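PDB 5VEO: ectonucleotide pyrophosphatase/phosphodiesterase family member 5, which probably hydrolyses phosphodiester or pyrophosphate bonds of a restricted set of nucleotide substrates at a zinc-dependent active site of the alkaline phosphatase type. Local coordinates for residues A[70-84]-A[290-302]. The protein carries 1 engineered substitution. Residues are numbered along the deposited sequence; the frame is centred on the assembly and turned at random.
Sequences FAENHGIVANDMFDP and RWHYKHNDRVQPI. With NAG (2-acetamido-2-deoxy-beta-D-glucopyranose), chain H; AMP (adenosine monophosphate), chain Q.
Arg298 and Asp83 form the salt bridge at one end of this contact, which ties helix 71-74 and strand 80-83 of the alkaline-phosphatase-type fold to the loop between strands 279-283 and 302-306. The guanidinium approaches side-on: NE and NH2 both donate to Asp83 OD1, NE at 2.8 Å, while Asp83 OD2 accepts from the backbone of Ile85 and Leu86. On the same guanidinium, NH1 donates to Gly75 O at 2.9 Å; Gly75 O lies in the guanidinium plane, while NH1 sits above the Gly75 carbonyl plane. Shortening Arg298 to an alanine would probably leave the Asp83 carboxylate without its counter-charge and Gly75 O without this donor. Arg298 N donates to Asn296 OD1, in the carbonyl plane and on a lone pair, closing an Asx turn. The other end of that amide serves the helix: Asn296 ND2 donates to Glu72 O at 2.9 Å. Glu72 threads its extended chain past His292 O, which accepts from Glu72 N, and Glu72 OE2 accepts from the backbone N of His295 at 2.9 Å (163°). Water 2 links Glu72 OE1 to His292 ND1. His292 CD2 sits over the centre of one face of the Phe70 ring, the planes 31° apart. Val77, two residues before the AMP-binding Asn79, is held through its backbone: with CG anti to the backbone N (chi1 -163°), Tyr293 OH donates to Val77 O at 2.6 Å, from above the carbonyl plane.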
ATOM      1  N   PHE A  70       7.608  -1.634   9.532  1.00 12.04           N
ATOM      2  CA  PHE A  70       6.266  -2.095   9.851  1.00 11.43           C
ATOM      3  C   PHE A  70       5.412  -0.933  10.340  1.00  9.68           C
ATOM      4  O   PHE A  70       5.924   0.121  10.753  1.00 12.14           O
ATOM      5  CB  PHE A  70       6.321  -3.183  10.917  1.00 14.97           C
ATOM      6  CG  PHE A  70       6.940  -4.447  10.439  1.00 17.89           C
ATOM      7  CD1 PHE A  70       6.327  -5.190   9.451  1.00 19.68           C
ATOM      8  CD2 PHE A  70       8.137  -4.894  10.967  1.00 23.50           C
ATOM      9  CE1 PHE A  70       6.887  -6.374   9.005  1.00 26.39           C
ATOM     10  CE2 PHE A  70       8.704  -6.082  10.527  1.00 25.13           C
ATOM     11  CZ  PHE A  70       8.087  -6.812   9.538  1.00 24.45           C
ATOM     12  N   ALA A  71       4.087  -1.125  10.272  1.00 10.69           N
ATOM     13  CA  ALA A  71       3.161  -0.031  10.559  1.00 11.48           C
ATOM     14  C   ALA A  71       3.244   0.452  12.006  1.00 12.31           C
ATOM     15  O   ALA A  71       3.067   1.650  12.262  1.00 12.41           O
ATOM     16  CB  ALA A  71       1.723  -0.441  10.222  1.00 11.22           C
ATOM     17  N   GLU A  72       3.500  -0.437  12.970  1.00 12.29           N
ATOM     18  CA  GLU A  72       3.589   0.044  14.341  1.00 13.77           C
ATOM     19  C   GLU A  72       4.756   1.007  14.525  1.00 14.49           C
ATOM     20  O   GLU A  72       4.722   1.824  15.451  1.00 15.60           O
ATOM     21  CB  GLU A  72       3.696  -1.126  15.332  1.00 15.22           C
ATOM     22  CG  GLU A  72       5.034  -1.873  15.303  1.00 16.11           C
ATOM     23  CD  GLU A  72       5.050  -3.124  16.172  1.00 18.39           C
ATOM     24  OE1 GLU A  72       6.085  -3.828  16.163  1.00 23.03           O
ATOM     25  OE2 GLU A  72       4.049  -3.407  16.859  1.00 19.59           O
ATOM     26  N   ASN A  73       5.773   0.931  13.661  1.00 14.04           N
ATOM     27  CA  ASN A  73       6.929   1.813  13.709  1.00 14.17           C
ATOM     28  C   ASN A  73       6.744   3.077  12.879  1.00 15.99           C
ATOM     29  O   ASN A  73       7.097   4.159  13.350  1.00 18.62           O
ATOM     30  CB  ASN A  73       8.173   1.068  13.243  1.00 17.77           C
ATOM     31  CG  ASN A  73       8.415  -0.190  14.046  1.00 22.39           C
ATOM     32  OD1 ASN A  73       8.332  -1.294  13.530  1.00 30.04           O
ATOM     33  ND2 ASN A  73       8.663  -0.025  15.327  1.00 24.03           N
ATOM     34  N   HIS A  74       6.215   2.997  11.650  1.00 12.89           N
ATOM     35  CA  HIS A  74       6.115   4.251  10.907  1.00 10.73           C
ATOM     36  C   HIS A  74       4.854   5.043  11.232  1.00 10.95           C
ATOM     37  O   HIS A  74       4.792   6.223  10.882  1.00 14.10           O
ATOM     38  CB  HIS A  74       6.270   4.030   9.399  1.00 12.32           C
ATOM     39  CG  HIS A  74       5.219   3.185   8.753  1.00 11.72           C
ATOM     40  ND1 HIS A  74       3.864   3.420   8.884  1.00 11.38           N
ATOM     41  CD2 HIS A  74       5.341   2.153   7.886  1.00 11.43           C
ATOM     42  CE1 HIS A  74       3.200   2.554   8.141  1.00 10.91           C
ATOM     43  NE2 HIS A  74       4.073   1.768   7.531  1.00  9.14           N
ATOM     44  N   GLY A  75       3.876   4.449  11.922  1.00 12.20           N
ATOM     45  CA  GLY A  75       2.759   5.170  12.497  1.00 13.58           C
ATOM     46  C   GLY A  75       1.560   5.379  11.595  1.00 11.72           C
ATOM     47  O   GLY A  75       0.530   5.876  12.072  1.00 11.18           O
ATOM     48  N   ILE A  76       1.645   5.005  10.322  1.00 11.31           N
ATOM     49  CA  ILE A  76       0.480   5.066   9.423  1.00  8.44           C
ATOM     50  C   ILE A  76      -0.150   3.679   9.491  1.00  9.37           C
ATOM     51  O   ILE A  76       0.115   2.788   8.677  1.00 11.00           O
ATOM     52  CB  ILE A  76       0.865   5.482   7.997  1.00 12.21           C
ATOM     53  CG1 ILE A  76       1.523   6.871   7.970  1.00 13.48           C
ATOM     54  CG2 ILE A  76      -0.358   5.465   7.092  1.00 12.63           C
ATOM     55  CD1 ILE A  76       0.598   8.022   8.313  1.00 16.09           C
ATOM     56  N   VAL A  77      -0.959   3.469  10.535  1.00 11.28           N
ATOM     57  CA  VAL A  77      -1.448   2.121  10.833  1.00 12.81           C
ATOM     58  C   VAL A  77      -2.723   1.769  10.075  1.00  9.30           C
ATOM     59  O   VAL A  77      -3.079   0.586  10.014  1.00 11.77           O
ATOM     60  CB  VAL A  77      -1.668   1.908  12.346  1.00 11.99           C
ATOM     61  CG1 VAL A  77      -0.405   2.253  13.129  1.00 14.97           C
ATOM     62  CG2 VAL A  77      -2.835   2.703  12.883  1.00 14.17           C
ATOM     63  N   ALA A  78      -3.391   2.738   9.465  1.00 10.35           N
ATOM     64  CA  ALA A  78      -4.629   2.502   8.741  1.00  9.16           C
ATOM     65  C   ALA A  78      -4.907   3.715   7.862  1.00  9.87           C
ATOM     66  O   ALA A  78      -4.268   4.760   7.998  1.00  9.73           O
ATOM     67  CB  ALA A  78      -5.793   2.250   9.708  1.00  9.84           C
ATOM     68  N   ASN A  79      -5.901   3.573   6.972  1.00  9.12           N
ATOM     69  CA  ASN A  79      -6.390   4.705   6.194  1.00  8.69           C
ATOM     70  C   ASN A  79      -7.249   5.632   7.030  1.00  9.72           C
ATOM     71  O   ASN A  79      -7.451   6.779   6.641  1.00 11.20           O
ATOM     72  CB  ASN A  79      -7.237   4.252   5.013  1.00  9.53           C
ATOM     73  CG  ASN A  79      -6.463   3.444   3.991  1.00  8.47           C
ATOM     74  OD1 ASN A  79      -5.223   3.454   3.925  1.00  7.68           O
ATOM     75  ND2 ASN A  79      -7.212   2.767   3.153  1.00  8.31           N
ATOM     76  N   ASP A  80      -7.799   5.122   8.129  1.00 10.68           N
ATOM     77  CA  ASP A  80      -8.609   5.887   9.071  1.00 10.75           C
ATOM     78  C   ASP A  80      -8.070   5.603  10.457  1.00 10.01           C
ATOM     79  O   ASP A  80      -8.029   4.443  10.878  1.00 11.08           O
ATOM     80  CB  ASP A  80     -10.086   5.508   8.977  1.00 12.38           C
ATOM     81  CG  ASP A  80     -10.704   5.963   7.684  1.00 17.56           C
ATOM     82  OD1 ASP A  80     -10.709   5.174   6.727  1.00 26.41           O
ATOM     83  OD2 ASP A  80     -11.160   7.118   7.613  1.00 23.08           O
ATOM     84  N   MET A  81      -7.638   6.655  11.146  1.00 10.01           N
ATOM     85  CA  MET A  81      -6.962   6.527  12.427  1.00 11.83           C
ATOM     86  C   MET A  81      -7.463   7.583  13.395  1.00 12.88           C
ATOM     87  O   MET A  81      -7.979   8.634  13.003  1.00 12.39           O
ATOM     88  CB  MET A  81      -5.455   6.728  12.313  1.00 13.92           C
ATOM     89  CG  MET A  81      -4.731   5.737  11.464  1.00 14.32           C
ATOM     90  SD  MET A  81      -2.968   6.106  11.444  1.00 13.73           S
ATOM     91  CE  MET A  81      -2.863   7.339  10.155  1.00 15.39           C
ATOM     92  N   PHE A  82      -7.233   7.311  14.670  1.00 10.70           N
ATOM     93  CA  PHE A  82      -7.418   8.293  15.725  1.00 12.01           C
ATOM     94  C   PHE A  82      -6.205   8.211  16.631  1.00 13.70           C
ATOM     95  O   PHE A  82      -5.875   7.134  17.145  1.00 13.88           O
ATOM     96  CB  PHE A  82      -8.699   8.046  16.518  1.00 13.38           C
ATOM     97  CG  PHE A  82      -8.833   8.939  17.731  1.00 14.01           C
ATOM     98  CD1 PHE A  82      -8.940  10.311  17.581  1.00 15.28           C
ATOM     99  CD2 PHE A  82      -8.814   8.409  19.002  1.00 16.70           C
ATOM    100  CE1 PHE A  82      -9.059  11.149  18.699  1.00 18.79           C
ATOM    101  CE2 PHE A  82      -8.914   9.252  20.129  1.00 17.66           C
ATOM    102  CZ  PHE A  82      -9.045  10.604  19.959  1.00 18.32           C
ATOM    103  N   ASP A  83      -5.544   9.354  16.819  1.00 13.71           N
ATOM    104  CA  ASP A  83      -4.401   9.425  17.708  1.00 13.96           C
ATOM    105  C   ASP A  83      -4.854  10.053  19.021  1.00 16.72           C
ATOM    106  O   ASP A  83      -5.234  11.235  19.039  1.00 16.65           O
ATOM    107  CB  ASP A  83      -3.264  10.230  17.073  1.00 15.58           C
ATOM    108  CG  ASP A  83      -2.009  10.238  17.924  1.00 16.41           C
ATOM    109  OD1 ASP A  83      -0.901  10.039  17.375  1.00 15.56           O
ATOM    110  OD2 ASP A  83      -2.125  10.447  19.150  1.00 21.22           O
ATOM    111  N   PRO A  84      -4.876   9.296  20.122  1.00 17.27           N
ATOM    112  CA  PRO A  84      -5.452   9.805  21.368  1.00 20.29           C
ATOM    113  C   PRO A  84      -4.553  10.797  22.081  1.00 21.12           C
ATOM    114  O   PRO A  84      -5.034  11.524  22.970  1.00 24.90           O
ATOM    115  CB  PRO A  84      -5.641   8.528  22.187  1.00 21.86           C
ATOM    116  CG  PRO A  84      -4.518   7.653  21.722  1.00 21.80           C
ATOM    117  CD  PRO A  84      -4.455   7.889  20.244  1.00 18.37           C
ATOM    118  N   ARG A 290       3.206 -11.349  14.832  1.00 14.99           N
ATOM    119  CA  ARG A 290       3.666 -11.449  13.454  1.00 15.28           C
ATOM    120  C   ARG A 290       3.142 -10.314  12.590  1.00 15.26           C
ATOM    121  O   ARG A 290       3.699 -10.084  11.510  1.00 16.91           O
ATOM    122  CB  ARG A 290       3.261 -12.779  12.838  1.00 14.68           C
ATOM    123  CG  ARG A 290       1.781 -12.990  12.687  1.00 15.90           C
ATOM    124  CD  ARG A 290       1.505 -14.382  12.126  1.00 17.64           C
ATOM    125  NE  ARG A 290       0.079 -14.663  12.155  1.00 16.55           N
ATOM    126  CZ  ARG A 290      -0.762 -14.370  11.164  1.00 18.59           C
ATOM    127  NH1 ARG A 290      -0.323 -13.821  10.035  1.00 13.94           N
ATOM    128  NH2 ARG A 290      -2.046 -14.642  11.302  1.00 20.13           N
ATOM    129  N   TRP A 291       2.090  -9.612  13.030  1.00 14.04           N
ATOM    130  CA  TRP A 291       1.572  -8.461  12.292  1.00 10.27           C
ATOM    131  C   TRP A 291       2.324  -7.169  12.586  1.00 12.33           C
ATOM    132  O   TRP A 291       2.165  -6.203  11.832  1.00 11.82           O
ATOM    133  CB  TRP A 291       0.091  -8.254  12.607  1.00 10.93           C
ATOM    134  CG  TRP A 291      -0.823  -9.228  11.957  1.00 11.38           C
ATOM    135  CD1 TRP A 291      -0.585  -9.957  10.818  1.00  8.99           C
ATOM    136  CD2 TRP A 291      -2.148  -9.573  12.377  1.00 13.21           C
ATOM    137  NE1 TRP A 291      -1.674 -10.729  10.514  1.00 11.78           N
ATOM    138  CE2 TRP A 291      -2.651 -10.511  11.448  1.00 11.62           C
ATOM    139  CE3 TRP A 291      -2.961  -9.175  13.437  1.00 11.52           C
ATOM    140  CZ2 TRP A 291      -3.923 -11.078  11.570  1.00 11.33           C
ATOM    141  CZ3 TRP A 291      -4.216  -9.736  13.561  1.00 13.79           C
ATOM    142  CH2 TRP A 291      -4.694 -10.663  12.621  1.00 13.93           C
ATOM    143  N   HIS A 292       3.129  -7.128  13.649  1.00 12.53           N
ATOM    144  CA  HIS A 292       3.935  -5.944  13.972  1.00 15.12           C
ATOM    145  C   HIS A 292       3.060  -4.704  13.937  1.00 14.62           C
ATOM    146  O   HIS A 292       3.322  -3.712  13.242  1.00 15.19           O
ATOM    147  CB  HIS A 292       5.119  -5.834  13.030  1.00 18.00           C
ATOM    148  CG  HIS A 292       5.933  -7.082  12.996  1.00 17.99           C
ATOM    149  ND1 HIS A 292       6.571  -7.572  14.114  1.00 22.38           N
ATOM    150  CD2 HIS A 292       6.147  -7.984  12.011  1.00 21.62           C
ATOM    151  CE1 HIS A 292       7.171  -8.708  13.812  1.00 24.31           C
ATOM    152  NE2 HIS A 292       6.934  -8.978  12.540  1.00 21.61           N
ATOM    153  N   TYR A 293       1.965  -4.795  14.670  1.00 14.01           N
ATOM    154  CA  TYR A 293       0.925  -3.803  14.561  1.00 15.42           C
ATOM    155  C   TYR A 293       0.643  -3.094  15.877  1.00 23.59           C
ATOM    156  O   TYR A 293       0.341  -1.904  15.844  1.00 28.91           O
ATOM    157  CB  TYR A 293      -0.343  -4.466  13.979  1.00 12.30           C
ATOM    158  CG  TYR A 293      -1.346  -3.494  13.447  1.00 12.92           C
ATOM    159  CD1 TYR A 293      -2.570  -3.319  14.068  1.00 14.68           C
ATOM    160  CD2 TYR A 293      -1.058  -2.728  12.329  1.00 10.39           C
ATOM    161  CE1 TYR A 293      -3.490  -2.421  13.577  1.00 13.55           C
ATOM    162  CE2 TYR A 293      -1.971  -1.823  11.824  1.00 10.29           C
ATOM    163  CZ  TYR A 293      -3.179  -1.651  12.476  1.00  8.50           C
ATOM    164  OH  TYR A 293      -4.116  -0.769  12.006  1.00 12.78           O
ATOM    165  N   LYS A 294       0.936  -3.706  17.009  1.00 16.38           N
ATOM    166  CA  LYS A 294       0.359  -3.323  18.296  1.00 14.51           C
ATOM    167  C   LYS A 294       1.117  -2.240  19.056  1.00 16.03           C
ATOM    168  O   LYS A 294       0.512  -1.587  19.911  1.00 17.60           O
ATOM    169  CB  LYS A 294       0.226  -4.580  19.170  1.00 22.82           C
ATOM    170  CG  LYS A 294       1.462  -4.987  19.910  1.00 26.42           C
ATOM    171  CD  LYS A 294       1.135  -6.097  20.916  1.00 33.03           C
ATOM    172  CE  LYS A 294       1.402  -7.402  20.293  1.00 34.03           C
ATOM    173  NZ  LYS A 294       1.084  -8.550  21.185  1.00 30.21           N
ATOM    174  N   HIS A 295       2.404  -2.019  18.785  1.00 17.78           N
ATOM    175  CA  HIS A 295       3.209  -1.120  19.617  1.00 18.45           C
ATOM    176  C   HIS A 295       3.121   0.319  19.114  1.00 16.29           C
ATOM    177  O   HIS A 295       4.106   0.929  18.705  1.00 19.54           O
ATOM    178  CB  HIS A 295       4.656  -1.598  19.663  1.00 22.50           C
ATOM    179  CG  HIS A 295       4.823  -2.948  20.281  1.00 23.75           C
ATOM    180  ND1 HIS A 295       4.502  -3.210  21.596  1.00 31.11           N
ATOM    181  CD2 HIS A 295       5.264  -4.119  19.762  1.00 26.65           C
ATOM    182  CE1 HIS A 295       4.754  -4.479  21.865  1.00 31.54           C
ATOM    183  NE2 HIS A 295       5.219  -5.053  20.770  1.00 30.66           N
ATOM    184  N   ASN A 296       1.907   0.860  19.159  1.00 18.50           N
ATOM    185  CA  ASN A 296       1.665   2.215  18.693  1.00 16.13           C
ATOM    186  C   ASN A 296       0.359   2.700  19.298  1.00 15.02           C
ATOM    187  O   ASN A 296      -0.621   1.957  19.328  1.00 16.22           O
ATOM    188  CB  ASN A 296       1.594   2.274  17.163  1.00 13.42           C
ATOM    189  CG  ASN A 296       1.715   3.685  16.635  1.00 17.74           C
ATOM    190  OD1 ASN A 296       0.776   4.485  16.739  1.00 17.45           O
ATOM    191  ND2 ASN A 296       2.870   4.003  16.062  1.00 16.46           N
ATOM    192  N   ASP A 297       0.350   3.949  19.781  1.00 19.03           N
ATOM    193  CA  ASP A 297      -0.848   4.468  20.432  1.00 20.19           C
ATOM    194  C   ASP A 297      -2.002   4.702  19.451  1.00 17.47           C
ATOM    195  O   ASP A 297      -3.130   4.962  19.894  1.00 17.98           O
ATOM    196  CB  ASP A 297      -0.518   5.760  21.186  1.00 25.46           C
ATOM    197  CG  ASP A 297       0.483   5.544  22.323  1.00 40.05           C
ATOM    198  OD1 ASP A 297       0.536   4.425  22.888  1.00 44.90           O
ATOM    199  OD2 ASP A 297       1.207   6.510  22.662  1.00 45.89           O
ATOM    200  N   ARG A 298      -1.763   4.599  18.144  1.00 14.53           N
ATOM    201  CA  ARG A 298      -2.846   4.655  17.163  1.00 12.46           C
ATOM    202  C   ARG A 298      -3.510   3.306  16.925  1.00 14.03           C
ATOM    203  O   ARG A 298      -4.475   3.227  16.153  1.00 15.16           O
ATOM    204  CB  ARG A 298      -2.322   5.210  15.839  1.00 12.95           C
ATOM    205  CG  ARG A 298      -1.864   6.634  15.978  1.00 13.84           C
ATOM    206  CD  ARG A 298      -0.953   7.041  14.864  1.00 14.24           C
ATOM    207  NE  ARG A 298      -0.439   8.376  15.142  1.00 14.25           N
ATOM    208  CZ  ARG A 298       0.491   8.992  14.428  1.00 14.89           C
ATOM    209  NH1 ARG A 298       1.030   8.403  13.369  1.00 17.00           N
ATOM    210  NH2 ARG A 298       0.888  10.199  14.801  1.00 18.78           N
ATOM    211  N   VAL A 299      -3.035   2.251  17.571  1.00 13.25           N
ATOM    212  CA  VAL A 299      -3.754   0.985  17.580  1.00 12.57           C
ATOM    213  C   VAL A 299      -4.777   1.042  18.708  1.00 13.69           C
ATOM    214  O   VAL A 299      -4.432   1.285  19.877  1.00 15.56           O
ATOM    215  CB  VAL A 299      -2.794  -0.199  17.735  1.00 12.96           C
ATOM    216  CG1 VAL A 299      -3.550  -1.518  17.766  1.00 14.76           C
ATOM    217  CG2 VAL A 299      -1.770  -0.176  16.612  1.00 15.47           C
ATOM    218  N   GLN A 300      -6.046   0.867  18.350  1.00 14.43           N
ATOM    219  CA  GLN A 300      -7.127   1.076  19.299  1.00 14.67           C
ATOM    220  C   GLN A 300      -7.192  -0.052  20.329  1.00 15.54           C
ATOM    221  O   GLN A 300      -6.593  -1.113  20.142  1.00 13.86           O
ATOM    222  CB  GLN A 300      -8.454   1.200  18.556  1.00 12.78           C
ATOM    223  CG  GLN A 300      -8.534   2.435  17.656  1.00 13.41           C
ATOM    224  CD  GLN A 300      -8.278   3.710  18.426  1.00 14.18           C
ATOM    225  OE1 GLN A 300      -8.773   3.881  19.544  1.00 15.95           O
ATOM    226  NE2 GLN A 300      -7.479   4.605  17.847  1.00 14.97           N
ATOM    227  N   PRO A 301      -7.920   0.161  21.435  1.00 14.58           N
ATOM    228  CA  PRO A 301      -7.904  -0.839  22.521  1.00 15.14           C
ATOM    229  C   PRO A 301      -8.445  -2.195  22.125  1.00 14.95           C
ATOM    230  O   PRO A 301      -8.060  -3.205  22.731  1.00 15.35           O
ATOM    231  CB  PRO A 301      -8.780  -0.197  23.605  1.00 15.82           C
ATOM    232  CG  PRO A 301      -8.685   1.256  23.362  1.00 19.48           C
ATOM    233  CD  PRO A 301      -8.584   1.409  21.854  1.00 15.72           C
ATOM    234  N   ILE A 302      -9.368  -2.242  21.167  1.00 12.77           N
ATOM    235  CA  ILE A 302      -9.918  -3.488  20.652  1.00 11.95           C
ATOM    236  C   ILE A 302      -9.779  -3.438  19.142  1.00 12.65           C
ATOM    237  O   ILE A 302     -10.131  -2.433  18.515  1.00 14.08           O
ATOM    238  CB  ILE A 302     -11.391  -3.687  21.053  1.00 13.95           C
ATOM    239  CG1 ILE A 302     -11.502  -3.874  22.567  1.00 19.50           C
ATOM    240  CG2 ILE A 302     -11.998  -4.891  20.337  1.00 17.94           C
ATOM    241  CD1 ILE A 302     -12.926  -3.957  23.097  1.00 19.90           C
TER
HETATM  242  C1  NAG H 510      11.638  -2.562  13.060  1.00 26.32           C
HETATM  243  C2  NAG H 510      11.783  -3.362  14.335  1.00 28.53           C
HETATM  244  C3  NAG H 510      11.724  -2.430  15.535  1.00 31.45           C
HETATM  245  C4  NAG H 510      12.706  -1.277  15.386  1.00 33.37           C
HETATM  246  C5  NAG H 510      12.574  -0.607  14.020  1.00 31.08           C
HETATM  247  C6  NAG H 510      13.666   0.400  13.750  1.00 33.41           C
HETATM  248  C7  NAG H 510      11.028  -5.693  14.446  1.00 30.11           C
HETATM  249  C8  NAG H 510       9.853  -6.604  14.626  1.00 33.03           C
HETATM  250  N2  NAG H 510      10.758  -4.386  14.449  1.00 29.42           N
HETATM  251  O3  NAG H 510      12.027  -3.182  16.701  1.00 34.83           O
HETATM  252  O4  NAG H 510      12.447  -0.312  16.397  1.00 43.19           O
HETATM  253  O5  NAG H 510      12.671  -1.595  12.989  1.00 26.58           O
HETATM  254  O6  NAG H 510      14.944  -0.136  14.067  1.00 35.46           O
HETATM  255  O7  NAG H 510      12.170  -6.122  14.313  1.00 32.21           O
HETATM  256  P   AMP Q 524      -7.091   1.537  -0.556  1.00  7.97           P
HETATM  257  O1P AMP Q 524      -6.700   1.282   0.868  1.00  9.16           O
HETATM  258  O2P AMP Q 524      -8.520   1.064  -0.846  1.00  7.94           O
HETATM  259  O3P AMP Q 524      -6.109   0.945  -1.564  1.00  8.37           O
HETATM  260  O5' AMP Q 524      -7.074   3.118  -0.813  1.00 10.53           O
HETATM  261  C5' AMP Q 524      -6.885   3.602  -2.151  1.00 11.55           C
HETATM  262  C4' AMP Q 524      -7.655   4.857  -2.454  1.00 10.46           C
HETATM  263  O4' AMP Q 524      -7.000   5.950  -1.826  1.00 15.30           O
HETATM  264  C3' AMP Q 524      -7.683   5.204  -3.944  1.00 12.73           C
HETATM  265  O3' AMP Q 524      -8.963   4.961  -4.486  1.00 20.69           O
HETATM  266  C2' AMP Q 524      -7.358   6.700  -4.007  1.00 14.89           C
HETATM  267  O2' AMP Q 524      -8.268   7.475  -4.740  1.00 22.33           O
HETATM  268  C1' AMP Q 524      -7.322   7.111  -2.549  1.00 16.30           C
HETATM  269  N9  AMP Q 524      -6.323   8.118  -2.268  1.00 15.95           N
HETATM  270  C8  AMP Q 524      -4.988   8.007  -2.377  1.00 16.93           C
HETATM  271  N7  AMP Q 524      -4.399   9.167  -1.996  1.00 15.49           N
HETATM  272  C5  AMP Q 524      -5.406  10.007  -1.637  1.00 15.19           C
HETATM  273  C6  AMP Q 524      -5.514  11.389  -1.125  1.00 16.24           C
HETATM  274  N6  AMP Q 524      -4.402  12.117  -0.923  1.00 17.62           N
HETATM  275  N1  AMP Q 524      -6.737  11.888  -0.873  1.00 17.15           N
HETATM  276  C2  AMP Q 524      -7.867  11.182  -1.061  1.00 21.77           C
HETATM  277  N3  AMP Q 524      -7.860   9.918  -1.514  1.00 19.39           N
HETATM  278  C4  AMP Q 524      -6.666   9.315  -1.821  1.00 15.36           C
HETATM  279  O   HOH W   1       2.632  -3.665  10.270  1.00 11.82           O
HETATM  280  O   HOH W   2       6.536  -6.347  16.647  1.00 26.74           O
HETATM  281  O   HOH W   3       4.052   8.701  11.688  1.00 17.62           O
HETATM  282  O   HOH W   4      -6.476   4.535  15.012  1.00 12.45           O